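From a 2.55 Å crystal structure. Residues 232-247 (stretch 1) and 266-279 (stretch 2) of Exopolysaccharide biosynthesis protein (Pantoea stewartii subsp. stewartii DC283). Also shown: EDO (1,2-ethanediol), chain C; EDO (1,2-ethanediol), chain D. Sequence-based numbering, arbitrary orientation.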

ATOM      1  N   ASP B 232     -17.954  16.711  21.037  1.00 44.75           N
ATOM      2  CA  ASP B 232     -17.169  15.614  20.412  1.00 44.65           C
ATOM      3  C   ASP B 232     -15.892  15.392  21.233  1.00 44.46           C
ATOM      4  O   ASP B 232     -14.993  16.256  21.169  1.00 44.79           O
ATOM      5  N   TYR B 233     -15.819  14.273  21.962  1.00 44.08           N
ATOM      6  CA  TYR B 233     -14.675  13.889  22.836  1.00 43.50           C
ATOM      7  C   TYR B 233     -13.405  13.692  21.998  1.00 43.15           C
ATOM      8  O   TYR B 233     -12.307  13.670  22.592  1.00 43.10           O
ATOM      9  N   ASN B 234     -13.543  13.558  20.674  1.00 42.95           N
ATOM     10  CA  ASN B 234     -12.411  13.342  19.731  1.00 42.70           C
ATOM     11  C   ASN B 234     -11.740  14.676  19.370  1.00 42.30           C
ATOM     12  O   ASN B 234     -10.686  14.626  18.702  1.00 42.20           O
ATOM     13  N   ARG B 235     -12.306  15.815  19.792  1.00 42.04           N
ATOM     14  CA  ARG B 235     -11.761  17.177  19.517  1.00 41.80           C
ATOM     15  C   ARG B 235     -11.013  17.718  20.745  1.00 40.32           C
ATOM     16  O   ARG B 235     -10.436  18.817  20.632  1.00 40.21           O
ATOM     17  N   LEU B 236     -11.014  16.987  21.866  1.00 38.75           N
ATOM     18  CA  LEU B 236     -10.202  17.321  23.069  1.00 37.57           C
ATOM     19  C   LEU B 236      -8.714  17.198  22.717  1.00 36.59           C
ATOM     20  O   LEU B 236      -8.372  16.348  21.868  1.00 36.64           O
ATOM     21  N   SER B 237      -7.872  18.026  23.340  1.00 35.47           N
ATOM     22  CA  SER B 237      -6.390  18.005  23.212  1.00 34.78           C
ATOM     23  C   SER B 237      -5.758  18.186  24.595  1.00 33.97           C
ATOM     24  O   SER B 237      -6.506  18.438  25.556  1.00 33.95           O
ATOM     25  N   LEU B 238      -4.429  18.079  24.681  1.00 33.15           N
ATOM     26  CA  LEU B 238      -3.663  18.202  25.952  1.00 32.48           C
ATOM     27  C   LEU B 238      -3.759  19.633  26.497  1.00 32.14           C
ATOM     28  O   LEU B 238      -3.522  19.802  27.709  1.00 32.17           O
ATOM     29  N   PHE B 239      -4.090  20.619  25.651  1.00 31.82           N
ATOM     30  CA  PHE B 239      -4.378  22.019  26.063  1.00 31.70           C
ATOM     31  C   PHE B 239      -5.499  22.020  27.111  1.00 31.67           C
ATOM     32  O   PHE B 239      -5.412  22.802  28.076  1.00 31.87           O
ATOM     33  N   ASP B 240      -6.504  21.155  26.931  1.00 31.52           N
ATOM     34  CA  ASP B 240      -7.678  21.022  27.837  1.00 31.39           C
ATOM     35  C   ASP B 240      -7.246  20.417  29.177  1.00 31.20           C
ATOM     36  O   ASP B 240      -7.981  20.617  30.163  1.00 31.14           O
ATOM     37  N   PHE B 241      -6.112  19.705  29.209  1.00 31.08           N
ATOM     38  CA  PHE B 241      -5.545  19.053  30.420  1.00 31.11           C
ATOM     39  C   PHE B 241      -4.359  19.865  30.965  1.00 31.25           C
ATOM     40  O   PHE B 241      -3.684  19.377  31.891  1.00 31.33           O
ATOM     41  N   GLY B 242      -4.125  21.065  30.419  1.00 31.46           N
ATOM     42  CA  GLY B 242      -3.229  22.091  30.993  1.00 31.69           C
ATOM     43  C   GLY B 242      -1.844  22.112  30.361  1.00 31.94           C
ATOM     44  O   GLY B 242      -0.945  22.742  30.955  1.00 31.97           O
ATOM     45  N   ALA B 243      -1.660  21.465  29.206  1.00 32.06           N
ATOM     46  CA  ALA B 243      -0.385  21.470  28.448  1.00 32.40           C
ATOM     47  C   ALA B 243      -0.177  22.855  27.824  1.00 32.86           C
ATOM     48  O   ALA B 243      -1.183  23.510  27.487  1.00 33.05           O
ATOM     49  N   ILE B 244       1.083  23.283  27.698  1.00 33.31           N
ATOM     50  CA  ILE B 244       1.485  24.577  27.066  1.00 33.67           C
ATOM     51  C   ILE B 244       2.481  24.269  25.944  1.00 33.97           C
ATOM     52  O   ILE B 244       3.502  23.613  26.225  1.00 34.02           O
ATOM     53  N   ALA B 245       2.191  24.733  24.724  1.00 34.26           N
ATOM     54  CA  ALA B 245       3.009  24.516  23.508  1.00 34.63           C
ATOM     55  C   ALA B 245       4.147  25.543  23.458  1.00 35.27           C
ATOM     56  O   ALA B 245       4.220  26.294  22.464  1.00 35.38           O
ATOM     57  N   ASP B 246       5.000  25.566  24.489  1.00 35.84           N
ATOM     58  CA  ASP B 246       6.151  26.505  24.614  1.00 36.67           C
ATOM     59  C   ASP B 246       7.482  25.736  24.603  1.00 37.02           C
ATOM     60  O   ASP B 246       8.532  26.402  24.622  1.00 37.50           O
ATOM     61  N   GLY B 247       7.447  24.398  24.591  1.00 37.09           N
ATOM     62  CA  GLY B 247       8.638  23.530  24.499  1.00 37.53           C
ATOM     63  C   GLY B 247       9.522  23.592  25.738  1.00 38.14           C
ATOM     64  O   GLY B 247      10.632  23.029  25.686  1.00 38.25           O
ATOM     65  N   ASP B 266     -13.046   5.190  29.146  1.00 51.64           N
ATOM     66  CA  ASP B 266     -13.019   4.261  27.981  1.00 52.16           C
ATOM     67  C   ASP B 266     -13.262   5.063  26.696  1.00 51.91           C
ATOM     68  O   ASP B 266     -14.165   4.689  25.918  1.00 52.42           O
ATOM     69  N   GLN B 267     -12.488   6.134  26.495  1.00 51.44           N
ATOM     70  CA  GLN B 267     -12.499   6.968  25.263  1.00 51.18           C
ATOM     71  C   GLN B 267     -11.247   6.647  24.448  1.00 50.65           C
ATOM     72  O   GLN B 267     -10.133   6.889  24.906  1.00 50.44           O
ATOM     73  N   PRO B 268     -11.389   6.086  23.225  1.00 50.22           N
ATOM     74  CA  PRO B 268     -10.236   5.617  22.452  1.00 49.58           C
ATOM     75  C   PRO B 268      -9.226   6.692  22.006  1.00 48.52           C
ATOM     76  O   PRO B 268      -8.109   6.308  21.693  1.00 48.35           O
ATOM     77  N   ILE B 269      -9.611   7.978  21.979  1.00 47.38           N
ATOM     78  CA  ILE B 269      -8.718   9.093  21.528  1.00 46.37           C
ATOM     79  C   ILE B 269      -7.443   9.084  22.381  1.00 45.48           C
ATOM     80  O   ILE B 269      -6.372   9.432  21.845  1.00 45.30           O
ATOM     81  N   CYS B 270      -7.561   8.720  23.659  1.00 44.51           N
ATOM     82  CA  CYS B 270      -6.414   8.520  24.582  1.00 43.71           C
ATOM     83  C   CYS B 270      -5.653   9.850  24.716  1.00 42.59           C
ATOM     84  O   CYS B 270      -6.239  10.782  25.300  1.00 42.87           O
ATOM     85  N   VAL B 271      -4.432   9.960  24.176  1.00 41.02           N
ATOM     86  CA  VAL B 271      -3.559  11.168  24.304  1.00 39.87           C
ATOM     87  C   VAL B 271      -3.465  11.864  22.940  1.00 38.79           C
ATOM     88  O   VAL B 271      -2.866  11.280  22.016  1.00 38.52           O
ATOM     89  N   GLN B 272      -4.025  13.074  22.834  1.00 37.62           N
ATOM     90  CA  GLN B 272      -4.030  13.903  21.599  1.00 36.74           C
ATOM     91  C   GLN B 272      -3.278  15.210  21.868  1.00 36.02           C
ATOM     92  O   GLN B 272      -3.784  16.030  22.659  1.00 35.86           O
ATOM     93  N   PHE B 273      -2.114  15.386  21.233  1.00 35.21           N
ATOM     94  CA  PHE B 273      -1.345  16.657  21.202  1.00 34.62           C
ATOM     95  C   PHE B 273      -1.977  17.608  20.190  1.00 34.28           C
ATOM     96  O   PHE B 273      -2.394  17.181  19.117  1.00 34.30           O
ATOM     97  N   PRO B 274      -2.059  18.923  20.489  1.00 34.03           N
ATOM     98  CA  PRO B 274      -2.288  19.924  19.452  1.00 34.06           C
ATOM     99  C   PRO B 274      -0.953  20.201  18.745  1.00 34.01           C
ATOM    100  O   PRO B 274       0.053  19.662  19.177  1.00 33.88           O
ATOM    101  N   ALA B 275      -0.970  21.003  17.678  1.00 34.09           N
ATOM    102  CA  ALA B 275       0.240  21.406  16.922  1.00 34.15           C
ATOM    103  C   ALA B 275       1.153  22.225  17.845  1.00 34.16           C
ATOM    104  O   ALA B 275       0.617  22.979  18.684  1.00 34.13           O
ATOM    105  N   GLY B 276       2.473  22.057  17.712  1.00 34.17           N
ATOM    106  CA  GLY B 276       3.493  22.826  18.455  1.00 34.32           C
ATOM    107  C   GLY B 276       4.577  21.939  19.047  1.00 34.20           C
ATOM    108  O   GLY B 276       4.516  20.709  18.852  1.00 34.18           O
ATOM    109  N   THR B 277       5.541  22.551  19.743  1.00 34.14           N
ATOM    110  CA  THR B 277       6.662  21.872  20.446  1.00 33.97           C
ATOM    111  C   THR B 277       6.296  21.712  21.925  1.00 33.73           C
ATOM    112  O   THR B 277       5.920  22.727  22.544  1.00 33.91           O
ATOM    113  N   PHE B 278       6.409  20.492  22.463  1.00 33.32           N
ATOM    114  CA  PHE B 278       6.027  20.134  23.855  1.00 33.06           C
ATOM    115  C   PHE B 278       7.208  19.478  24.576  1.00 33.34           C
ATOM    116  O   PHE B 278       7.861  18.594  23.987  1.00 33.36           O
ATOM    117  N   PHE B 279       7.459  19.904  25.818  1.00 33.67           N
ATOM    118  CA  PHE B 279       8.456  19.301  26.741  1.00 34.13           C
ATOM    119  C   PHE B 279       7.765  18.220  27.581  1.00 34.12           C
ATOM    120  O   PHE B 279       6.761  18.529  28.254  1.00 34.06           O
TER

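This is a mainly apolar contact, in which side chains from a turn-rich loop pack on a partly stranded segment and a weak backbone hydrogen bond crosses between them. That bond runs from Leu-238 N to Gln-272 O at 3.0 Å. Ser-237 CA also lies 3.3 Å from Gln-272 O, so one carbonyl meets both residues.

Leu-238 is the most covered residue. Its CA-to-CB bond points sideways, but its m, t rotamer brings the end closer. Leu-238 CD1 sits over the face of the Phe-273 ring, 3.5 Å from the centroid, and 4.0 Å from Val-271 CG1. Phe-273 is m and its CA-to-CB bond points away, yet its ring still receives this methyl.

Pro-274 points toward stretch 1. Pro-274 CG lies over the Phe-239 ring, 3.2 Å from the centroid and almost on the ring normal. Phe-239 is m, and its CE1 reaches Phe-278 CZ at 3.8 Å. Phe-278, also m, takes Ala-245 CA over one face. Ala-245 CB is 3.6 Å from Phe-278 CZ, and Ala-243 CB is 4.1 Å from Phe-278 CE2.

Ile-269 is t, t and points toward stretch 1. Ile-269 CD1 is 3.3 Å from Asn-234 O and 3.6 Å from Leu-236 O. Gln-267, m at chi1 and chi2, brings NE2 to 3.2 Å from Tyr-233 CD2.

At Gly-276 a CB would lie 3.0 Å from Ala-245 CB, a clash. Gly-247 has positive phi, and a CB there would be tight against Thr-277 CG2.

Within stretch 1, Ser-237 N donates to Asp-240 OD2 at 3.0 Å, and Asn-234 N to Asp-232 OD1 at 3.1 Å. One water bridges the stretches. The water O lies 2.6 Å from Ile-244 O, to which it donates, and 3.0 Å from Phe-279 N, from which it accepts. The two ethanediols bind stretch 1, at Asp-232 and, weakly, at Phe-241 O.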

ATOM      1  CB  ASP B 232     -16.865  15.943  18.948  1.00 44.90           C
ATOM      2  CG  ASP B 232     -16.158  14.835  18.183  1.00 45.04           C
ATOM      3  OD1 ASP B 232     -16.021  13.728  18.739  1.00 45.21           O
ATOM      4  OD2 ASP B 232     -15.755  15.089  17.031  1.00 45.33           O
ATOM      5  CB  TYR B 233     -14.997  12.626  23.643  1.00 43.66           C
ATOM      6  CG  TYR B 233     -15.909  12.846  24.825  1.00 43.84           C
ATOM      7  CD1 TYR B 233     -15.517  13.637  25.893  1.00 43.79           C
ATOM      8  CD2 TYR B 233     -17.160  12.255  24.887  1.00 44.12           C
ATOM      9  CE1 TYR B 233     -16.347  13.847  26.983  1.00 43.98           C
ATOM     10  CE2 TYR B 233     -18.001  12.450  25.970  1.00 44.32           C
ATOM     11  CZ  TYR B 233     -17.594  13.250  27.024  1.00 44.24           C
ATOM     12  OH  TYR B 233     -18.417  13.448  28.096  1.00 44.27           O
ATOM     13  CB  ASN B 234     -12.856  12.584  18.477  1.00 42.97           C
ATOM     14  CG  ASN B 234     -13.135  11.122  18.750  1.00 43.09           C
ATOM     15  OD1 ASN B 234     -12.378  10.464  19.462  1.00 42.71           O
ATOM     16  ND2 ASN B 234     -14.210  10.601  18.181  1.00 43.62           N
ATOM     17  CB  ARG B 235     -12.885  18.129  19.094  1.00 42.95           C
ATOM     18  CG  ARG B 235     -13.604  17.697  17.825  1.00 44.02           C
ATOM     19  CD  ARG B 235     -14.472  18.780  17.210  1.00 45.07           C
ATOM     20  NE  ARG B 235     -13.679  19.804  16.535  1.00 45.87           N
ATOM     21  CZ  ARG B 235     -13.504  21.059  16.955  1.00 46.44           C
ATOM     22  NH1 ARG B 235     -14.075  21.495  18.068  1.00 46.45           N
ATOM     23  NH2 ARG B 235     -12.755  21.884  16.243  1.00 46.77           N
ATOM     24  CB  LEU B 236     -10.566  16.383  24.228  1.00 37.41           C
ATOM     25  CG  LEU B 236     -11.887  16.669  24.940  1.00 37.46           C
ATOM     26  CD1 LEU B 236     -12.229  15.543  25.906  1.00 37.52           C
ATOM     27  CD2 LEU B 236     -11.844  17.996  25.681  1.00 37.42           C
ATOM     28  CB  SER B 237      -5.906  19.054  22.242  1.00 34.97           C
ATOM     29  OG  SER B 237      -6.067  20.361  22.778  1.00 35.21           O
ATOM     30  CB  LEU B 238      -2.206  17.791  25.718  1.00 32.31           C
ATOM     31  CG  LEU B 238      -1.957  16.287  25.591  1.00 32.15           C
ATOM     32  CD1 LEU B 238      -0.542  16.015  25.110  1.00 32.18           C
ATOM     33  CD2 LEU B 238      -2.215  15.575  26.910  1.00 32.09           C
ATOM     34  CB  PHE B 239      -4.771  22.901  24.871  1.00 31.60           C
ATOM     35  CG  PHE B 239      -3.648  23.370  23.975  1.00 31.66           C
ATOM     36  CD1 PHE B 239      -2.320  23.320  24.377  1.00 31.70           C
ATOM     37  CD2 PHE B 239      -3.931  23.908  22.728  1.00 31.75           C
ATOM     38  CE1 PHE B 239      -1.306  23.768  23.543  1.00 31.75           C
ATOM     39  CE2 PHE B 239      -2.917  24.358  21.897  1.00 31.83           C
ATOM     40  CZ  PHE B 239      -1.605  24.288  22.305  1.00 31.86           C
ATOM     41  CB  ASP B 240      -8.786  20.182  27.196  1.00 31.46           C
ATOM     42  CG  ASP B 240      -9.362  20.803  25.937  1.00 31.67           C
ATOM     43  OD1 ASP B 240      -9.761  21.984  25.996  1.00 31.78           O
ATOM     44  OD2 ASP B 240      -9.392  20.107  24.904  1.00 32.01           O
ATOM     45  CB  PHE B 241      -5.191  17.595  30.111  1.00 31.11           C
ATOM     46  CG  PHE B 241      -6.394  16.691  30.005  1.00 31.13           C
ATOM     47  CD1 PHE B 241      -7.129  16.621  28.832  1.00 31.19           C
ATOM     48  CD2 PHE B 241      -6.806  15.930  31.090  1.00 31.25           C
ATOM     49  CE1 PHE B 241      -8.245  15.801  28.741  1.00 31.31           C
ATOM     50  CE2 PHE B 241      -7.923  15.111  30.999  1.00 31.31           C
ATOM     51  CZ  PHE B 241      -8.638  15.046  29.825  1.00 31.36           C
ATOM     52  CB  ALA B 243      -0.387  20.389  27.397  1.00 32.25           C
ATOM     53  CB  ILE B 244       2.066  25.548  28.116  1.00 33.89           C
ATOM     54  CG1 ILE B 244       1.084  25.797  29.264  1.00 33.80           C
ATOM     55  CG2 ILE B 244       2.505  26.854  27.464  1.00 34.13           C
ATOM     56  CD1 ILE B 244       1.710  26.420  30.490  1.00 33.97           C
ATOM     57  CB  ALA B 245       2.132  24.595  22.281  1.00 34.57           C
ATOM     58  CB  ASP B 246       6.011  27.391  25.857  1.00 36.86           C
ATOM     59  CG  ASP B 246       6.145  26.670  27.188  1.00 36.78           C
ATOM     60  OD1 ASP B 246       6.293  25.433  27.184  1.00 36.66           O
ATOM     61  OD2 ASP B 246       6.100  27.357  28.226  1.00 36.99           O
ATOM     62  CB  ASP B 266     -14.027   3.118  28.157  1.00 52.95           C
ATOM     63  CG  ASP B 266     -13.925   2.021  27.108  1.00 53.41           C
ATOM     64  OD1 ASP B 266     -12.860   1.915  26.459  1.00 53.14           O
ATOM     65  OD2 ASP B 266     -14.916   1.280  26.942  1.00 54.03           O
ATOM     66  CB  GLN B 267     -12.581   8.455  25.618  1.00 51.22           C
ATOM     67  CG  GLN B 267     -14.008   8.975  25.730  1.00 51.54           C
ATOM     68  CD  GLN B 267     -14.718   9.037  24.399  1.00 51.88           C
ATOM     69  OE1 GLN B 267     -14.115   8.887  23.339  1.00 52.01           O
ATOM     70  NE2 GLN B 267     -16.020   9.264  24.446  1.00 52.17           N
ATOM     71  CB  PRO B 268     -10.860   4.957  21.209  1.00 49.95           C
ATOM     72  CG  PRO B 268     -12.247   5.556  21.106  1.00 50.45           C
ATOM     73  CD  PRO B 268     -12.664   5.843  22.533  1.00 50.62           C
ATOM     74  CB  ILE B 269      -9.409  10.475  21.565  1.00 46.25           C
ATOM     75  CG1 ILE B 269      -8.586  11.501  20.776  1.00 46.24           C
ATOM     76  CG2 ILE B 269      -9.687  10.918  22.996  1.00 46.18           C
ATOM     77  CD1 ILE B 269      -9.011  12.941  20.944  1.00 46.45           C
ATOM     78  CB  CYS B 270      -5.565   7.352  24.090  1.00 43.98           C
ATOM     79  SG  CYS B 270      -4.420   6.697  25.331  1.00 44.74           S
ATOM     80  CB  VAL B 271      -2.163  10.804  24.846  1.00 39.97           C
ATOM     81  CG1 VAL B 271      -1.325  12.044  25.123  1.00 39.93           C
ATOM     82  CG2 VAL B 271      -2.249   9.935  26.093  1.00 40.15           C
ATOM     83  CB  GLN B 272      -5.466  14.181  21.151  1.00 36.87           C
ATOM     84  CG  GLN B 272      -5.564  14.978  19.856  1.00 37.01           C
ATOM     85  CD  GLN B 272      -5.005  14.219  18.678  1.00 37.07           C
ATOM     86  OE1 GLN B 272      -5.338  13.058  18.451  1.00 37.21           O
ATOM     87  NE2 GLN B 272      -4.149  14.875  17.912  1.00 37.06           N
ATOM     88  CB  PHE B 273       0.108  16.430  20.781  1.00 34.52           C
ATOM     89  CG  PHE B 273       1.011  15.820  21.822  1.00 34.40           C
ATOM     90  CD1 PHE B 273       1.141  14.444  21.929  1.00 34.29           C
ATOM     91  CD2 PHE B 273       1.765  16.623  22.663  1.00 34.43           C
ATOM     92  CE1 PHE B 273       1.989  13.885  22.873  1.00 34.28           C
ATOM     93  CE2 PHE B 273       2.610  16.062  23.609  1.00 34.44           C
ATOM     94  CZ  PHE B 273       2.720  14.694  23.711  1.00 34.41           C
ATOM     95  CB  PRO B 274      -2.832  21.135  20.223  1.00 34.17           C
ATOM     96  CG  PRO B 274      -2.284  20.984  21.632  1.00 34.09           C
ATOM     97  CD  PRO B 274      -1.946  19.518  21.828  1.00 33.97           C
ATOM     98  CB  ALA B 275      -0.147  22.180  15.685  1.00 34.31           C
ATOM     99  CB  THR B 277       7.973  22.648  20.267  1.00 34.35           C
ATOM    100  OG1 THR B 277       8.190  22.817  18.866  1.00 34.46           O
ATOM    101  CG2 THR B 277       9.164  21.952  20.890  1.00 34.42           C
ATOM    102  CB  PHE B 278       4.808  19.211  23.853  1.00 32.45           C
ATOM    103  CG  PHE B 278       3.545  19.878  23.375  1.00 32.11           C
ATOM    104  CD1 PHE B 278       3.280  20.001  22.021  1.00 32.01           C
ATOM    105  CD2 PHE B 278       2.636  20.406  24.278  1.00 31.97           C
ATOM    106  CE1 PHE B 278       2.124  20.625  21.580  1.00 31.94           C
ATOM    107  CE2 PHE B 278       1.481  21.029  23.835  1.00 31.92           C
ATOM    108  CZ  PHE B 278       1.226  21.136  22.488  1.00 31.90           C
ATOM    109  CB  PHE B 279       9.101  20.370  27.625  1.00 34.51           C
ATOM    110  CG  PHE B 279      10.127  19.831  28.589  1.00 34.75           C
ATOM    111  CD1 PHE B 279      11.285  19.226  28.125  1.00 34.97           C
ATOM    112  CD2 PHE B 279       9.934  19.920  29.959  1.00 34.88           C
ATOM    113  CE1 PHE B 279      12.228  18.728  29.011  1.00 35.30           C
ATOM    114  CE2 PHE B 279      10.879  19.424  30.843  1.00 35.21           C
ATOM    115  CZ  PHE B 279      12.023  18.828  30.368  1.00 35.39           C
TER
HETATM  116  C1  EDO C 806     -14.841  20.007  21.587  1.00 74.08           C
HETATM  117  O1  EDO C 806     -15.943  19.255  21.120  1.00 73.96           O
HETATM  118  C2  EDO C 806     -15.246  21.236  22.314  1.00 73.99           C
HETATM  119  O2  EDO C 806     -14.202  21.832  23.063  1.00 73.32           O
HETATM  120  C1  EDO D 809      -0.927  20.502  33.645  1.00 83.22           C
HETATM  121  O1  EDO D 809      -1.461  19.447  34.421  1.00 82.61           O
HETATM  122  C2  EDO D 809      -1.094  21.835  34.282  1.00 83.42           C
HETATM  123  O2  EDO D 809       0.073  22.345  34.905  1.00 83.51           O
HETATM  124  O   HOH W   1       5.527  22.008  26.765  1.00 27.95           O